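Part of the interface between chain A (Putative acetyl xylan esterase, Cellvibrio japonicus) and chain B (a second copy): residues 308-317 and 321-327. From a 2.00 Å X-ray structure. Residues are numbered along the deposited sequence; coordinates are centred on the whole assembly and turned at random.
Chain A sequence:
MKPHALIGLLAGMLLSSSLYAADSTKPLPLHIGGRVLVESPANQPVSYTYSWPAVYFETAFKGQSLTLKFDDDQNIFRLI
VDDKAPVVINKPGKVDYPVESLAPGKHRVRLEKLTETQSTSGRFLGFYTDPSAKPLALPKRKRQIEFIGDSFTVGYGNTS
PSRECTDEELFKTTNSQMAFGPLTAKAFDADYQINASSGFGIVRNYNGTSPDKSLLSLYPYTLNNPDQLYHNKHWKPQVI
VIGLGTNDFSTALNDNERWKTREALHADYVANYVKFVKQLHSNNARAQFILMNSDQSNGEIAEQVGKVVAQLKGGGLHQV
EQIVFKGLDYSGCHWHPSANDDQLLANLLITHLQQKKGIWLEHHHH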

ATOM      1  N   VAL A 308      -0.150  11.734   5.175  1.00 36.90           N
ATOM      2  CA  VAL A 308       1.148  11.898   4.477  1.00 35.98           C
ATOM      3  C   VAL A 308       1.222  11.022   3.235  1.00 35.97           C
ATOM      4  O   VAL A 308       1.559  11.487   2.143  1.00 35.48           O
ATOM      5  CB  VAL A 308       2.355  11.601   5.417  1.00 37.19           C
ATOM      6  CG1 VAL A 308       3.701  11.599   4.641  1.00 33.78           C
ATOM      7  CG2 VAL A 308       2.427  12.609   6.536  1.00 35.62           C
ATOM      8  N   VAL A 309       0.907   9.744   3.402  1.00 36.71           N
ATOM      9  CA  VAL A 309       0.941   8.790   2.292  1.00 37.18           C
ATOM     10  C   VAL A 309      -0.050   9.200   1.183  1.00 37.09           C
ATOM     11  O   VAL A 309       0.302   9.215   0.003  1.00 36.59           O
ATOM     12  CB  VAL A 309       0.664   7.333   2.773  1.00 37.78           C
ATOM     13  CG1 VAL A 309       0.505   6.387   1.574  1.00 37.55           C
ATOM     14  CG2 VAL A 309       1.799   6.854   3.662  1.00 36.74           C
ATOM     15  N   ALA A 310      -1.286   9.528   1.562  1.00 36.94           N
ATOM     16  CA  ALA A 310      -2.301   9.973   0.581  1.00 36.84           C
ATOM     17  C   ALA A 310      -1.832  11.216  -0.209  1.00 37.18           C
ATOM     18  O   ALA A 310      -2.033  11.326  -1.422  1.00 37.42           O
ATOM     19  CB  ALA A 310      -3.604  10.269   1.296  1.00 36.76           C
ATOM     20  N   GLN A 311      -1.184  12.136   0.486  1.00 36.86           N
ATOM     21  CA  GLN A 311      -0.800  13.397  -0.101  1.00 38.12           C
ATOM     22  C   GLN A 311       0.373  13.220  -1.038  1.00 37.17           C
ATOM     23  O   GLN A 311       0.449  13.865  -2.077  1.00 36.59           O
ATOM     24  CB  GLN A 311      -0.421  14.364   1.000  1.00 38.64           C
ATOM     25  CG  GLN A 311      -0.429  15.776   0.560  1.00 43.11           C
ATOM     26  CD  GLN A 311      -0.661  16.701   1.729  1.00 48.38           C
ATOM     27  OE1 GLN A 311      -1.670  16.579   2.446  1.00 51.15           O
ATOM     28  NE2 GLN A 311       0.256  17.656   1.919  1.00 48.42           N
ATOM     29  N   LEU A 312       1.280  12.326  -0.662  1.00 36.21           N
ATOM     30  CA  LEU A 312       2.412  12.008  -1.507  1.00 36.43           C
ATOM     31  C   LEU A 312       1.951  11.358  -2.809  1.00 35.78           C
ATOM     32  O   LEU A 312       2.384  11.769  -3.891  1.00 36.29           O
ATOM     33  CB  LEU A 312       3.390  11.100  -0.748  1.00 36.04           C
ATOM     34  CG  LEU A 312       4.336  11.791   0.239  1.00 36.05           C
ATOM     35  CD1 LEU A 312       4.928  10.713   1.207  1.00 38.01           C
ATOM     36  CD2 LEU A 312       5.447  12.557  -0.492  1.00 34.68           C
ATOM     37  N   LYS A 313       1.092  10.346  -2.709  1.00 34.83           N
ATOM     38  CA  LYS A 313       0.510   9.725  -3.903  1.00 34.55           C
ATOM     39  C   LYS A 313      -0.306  10.718  -4.748  1.00 34.29           C
ATOM     40  O   LYS A 313      -0.232  10.692  -5.972  1.00 35.35           O
ATOM     41  CB  LYS A 313      -0.349   8.517  -3.526  1.00 34.48           C
ATOM     42  CG  LYS A 313       0.413   7.321  -2.957  1.00 35.26           C
ATOM     43  CD  LYS A 313      -0.594   6.333  -2.317  1.00 33.82           C
ATOM     44  CE  LYS A 313       0.111   5.059  -1.837  1.00 33.05           C
ATOM     45  NZ  LYS A 313       0.850   4.406  -2.967  1.00 38.23           N
ATOM     46  N   GLY A 314      -1.067  11.597  -4.101  1.00 34.14           N
ATOM     47  CA  GLY A 314      -1.848  12.622  -4.792  1.00 34.21           C
ATOM     48  C   GLY A 314      -0.953  13.563  -5.593  1.00 35.38           C
ATOM     49  O   GLY A 314      -1.364  14.084  -6.632  1.00 35.35           O
ATOM     50  N   GLY A 315       0.273  13.766  -5.103  1.00 35.78           N
ATOM     51  CA  GLY A 315       1.269  14.615  -5.755  1.00 36.54           C
ATOM     52  C   GLY A 315       2.066  13.903  -6.838  1.00 36.40           C
ATOM     53  O   GLY A 315       2.830  14.538  -7.570  1.00 37.13           O
ATOM     54  N   GLY A 316       1.874  12.595  -6.979  1.00 36.56           N
ATOM     55  CA  GLY A 316       2.555  11.837  -8.053  1.00 36.44           C
ATOM     56  C   GLY A 316       3.671  10.914  -7.585  1.00 37.22           C
ATOM     57  O   GLY A 316       4.311  10.248  -8.397  1.00 36.82           O
ATOM     58  N   LEU A 317       3.905  10.871  -6.274  1.00 37.43           N
ATOM     59  CA  LEU A 317       4.965  10.048  -5.692  1.00 38.54           C
ATOM     60  C   LEU A 317       4.294   8.834  -5.090  1.00 38.72           C
ATOM     61  O   LEU A 317       3.767   8.890  -3.970  1.00 39.46           O
ATOM     62  CB  LEU A 317       5.745  10.838  -4.616  1.00 38.45           C
ATOM     63  CG  LEU A 317       7.153  10.396  -4.159  1.00 38.10           C
ATOM     64  CD1 LEU A 317       7.864  11.555  -3.452  1.00 38.14           C
ATOM     65  CD2 LEU A 317       7.121   9.188  -3.245  1.00 35.72           C
TER
ATOM     66  N   GLU B 321      -3.710  -1.382   0.775  1.00 39.50           N
ATOM     67  CA  GLU B 321      -2.922  -0.278   0.254  1.00 40.48           C
ATOM     68  C   GLU B 321      -3.778   0.720  -0.541  1.00 39.64           C
ATOM     69  O   GLU B 321      -4.904   0.410  -0.952  1.00 39.67           O
ATOM     70  CB  GLU B 321      -1.711  -0.791  -0.549  1.00 40.80           C
ATOM     71  CG  GLU B 321      -2.042  -1.764  -1.661  1.00 43.37           C
ATOM     72  CD  GLU B 321      -0.854  -2.660  -2.098  1.00 42.94           C
ATOM     73  OE1 GLU B 321       0.340  -2.339  -1.845  1.00 45.00           O
ATOM     74  OE2 GLU B 321      -1.141  -3.695  -2.736  1.00 43.81           O
ATOM     75  N   GLN B 322      -3.249   1.922  -0.738  1.00 38.78           N
ATOM     76  CA  GLN B 322      -3.949   2.956  -1.477  1.00 37.90           C
ATOM     77  C   GLN B 322      -3.305   3.168  -2.840  1.00 38.16           C
ATOM     78  O   GLN B 322      -2.071   3.104  -2.967  1.00 37.69           O
ATOM     79  CB  GLN B 322      -3.925   4.261  -0.671  1.00 38.73           C
ATOM     80  CG  GLN B 322      -4.544   5.495  -1.361  1.00 37.30           C
ATOM     81  CD  GLN B 322      -4.618   6.690  -0.438  1.00 37.71           C
ATOM     82  OE1 GLN B 322      -3.786   6.838   0.459  1.00 38.94           O
ATOM     83  NE2 GLN B 322      -5.618   7.562  -0.653  1.00 36.74           N
ATOM     84  N   ILE B 323      -4.146   3.395  -3.851  1.00 37.62           N
ATOM     85  CA  ILE B 323      -3.711   3.899  -5.165  1.00 38.13           C
ATOM     86  C   ILE B 323      -4.460   5.199  -5.433  1.00 37.74           C
ATOM     87  O   ILE B 323      -5.702   5.274  -5.263  1.00 38.64           O
ATOM     88  CB  ILE B 323      -3.926   2.871  -6.316  1.00 38.27           C
ATOM     89  CG1 ILE B 323      -2.955   1.681  -6.163  1.00 37.26           C
ATOM     90  CG2 ILE B 323      -3.776   3.547  -7.705  1.00 37.81           C
ATOM     91  CD1 ILE B 323      -3.134   0.585  -7.239  1.00 39.99           C
ATOM     92  N   VAL B 324      -3.699   6.242  -5.763  1.00 37.68           N
ATOM     93  CA  VAL B 324      -4.274   7.518  -6.205  1.00 37.62           C
ATOM     94  C   VAL B 324      -3.936   7.702  -7.678  1.00 38.08           C
ATOM     95  O   VAL B 324      -2.745   7.759  -8.053  1.00 37.87           O
ATOM     96  CB  VAL B 324      -3.741   8.712  -5.398  1.00 36.85           C
ATOM     97  CG1 VAL B 324      -4.359   9.999  -5.906  1.00 39.12           C
ATOM     98  CG2 VAL B 324      -4.007   8.501  -3.905  1.00 35.20           C
ATOM     99  N   PHE B 325      -4.968   7.769  -8.521  1.00 37.68           N
ATOM    100  CA  PHE B 325      -4.706   7.884  -9.957  1.00 37.47           C
ATOM    101  C   PHE B 325      -4.779   9.330 -10.419  1.00 38.31           C
ATOM    102  O   PHE B 325      -5.494  10.155  -9.825  1.00 37.44           O
ATOM    103  CB  PHE B 325      -5.581   6.938 -10.807  1.00 37.03           C
ATOM    104  CG  PHE B 325      -7.068   7.136 -10.642  1.00 37.38           C
ATOM    105  CD1 PHE B 325      -7.740   8.159 -11.321  1.00 37.12           C
ATOM    106  CD2 PHE B 325      -7.812   6.258  -9.850  1.00 37.74           C
ATOM    107  CE1 PHE B 325      -9.124   8.318 -11.170  1.00 36.37           C
ATOM    108  CE2 PHE B 325      -9.192   6.418  -9.712  1.00 36.96           C
ATOM    109  CZ  PHE B 325      -9.833   7.434 -10.373  1.00 35.15           C
ATOM    110  N   LYS B 326      -4.004   9.624 -11.464  1.00 38.03           N
ATOM    111  CA  LYS B 326      -3.761  10.983 -11.946  1.00 38.90           C
ATOM    112  C   LYS B 326      -3.678  10.991 -13.473  1.00 38.72           C
ATOM    113  O   LYS B 326      -3.393   9.960 -14.098  1.00 37.80           O
ATOM    114  CB  LYS B 326      -2.414  11.511 -11.411  1.00 38.91           C
ATOM    115  CG  LYS B 326      -2.211  11.433  -9.878  1.00 39.52           C
ATOM    116  CD  LYS B 326      -0.785  11.842  -9.513  1.00 39.49           C
ATOM    117  CE  LYS B 326      -0.464  13.312  -9.887  1.00 40.08           C
ATOM    118  NZ  LYS B 326      -1.551  14.209  -9.410  1.00 40.73           N
ATOM    119  N   GLY B 327      -3.938  12.155 -14.061  1.00 38.49           N
ATOM    120  CA  GLY B 327      -3.596  12.405 -15.466  1.00 38.95           C
ATOM    121  C   GLY B 327      -4.529  11.753 -16.470  1.00 39.92           C
ATOM    122  O   GLY B 327      -4.092  11.344 -17.543  1.00 39.74           O
TER

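A helix of chain A that includes Val A308 to Lys A313 lies along a strand of chain B that includes Gln B322 and Val B324. Their axes approach to 8.0 Å, and their N-to-C directions differ by 31°, so the two elements run roughly the same way. The closest backbone register pairs Lys A313 with Val B324, 5.7 Å between CA atoms. Together the stretches bury 373 Å², both sides summed.

Strand alternation sorts the chain B side chains: the CA-to-CB bonds of Gln B322 and Val B324 point toward the helix, whereas those of Ile B323 and Phe B325 point away. The nonpolar contacts follow from this. Val B324, with chi1 at 180° (t), sets CG2 3.7 Å from Lys A313 CB and CG1 3.8 Å from Gly A314 CA. The CG1 contact is with the main chain of Gly A314; a CB there would point away from the strand and be crowded by Ala A310 O, 3.2 Å from its ideal position. The aliphatic part of Lys A313 also packs on Gln B322, CD to CG at 4.1 Å.

Polar groups meet the helix as well. Gln B322 OE1 lies 3.5 Å from both CA and CB of Ala A310, a van der Waals approach to a small residue. Lys A313 extends through trans chi2 and chi3, bringing its CE to 3.1 Å and its NZ to 3.2 Å from Gln B322 O.

The hydrogen bond across the stretches runs from Lys B326 NZ to Gly A314 O, at 2.8 Å, the lysine ammonium donating to a carbonyl oxygen. The acceptor lies near the end of the helix, where Gly A316, at phi 108°, belongs to a Schellman motif, with Gly A316 N bonded to Lys A313 O (3.0 Å) and Leu A317 N to Leu A312 O (3.0 Å). Lys B326 bends at chi3 (63°, p) and chi4 (48°, p), and its CD rests 3.6 Å from Gly A316 CA.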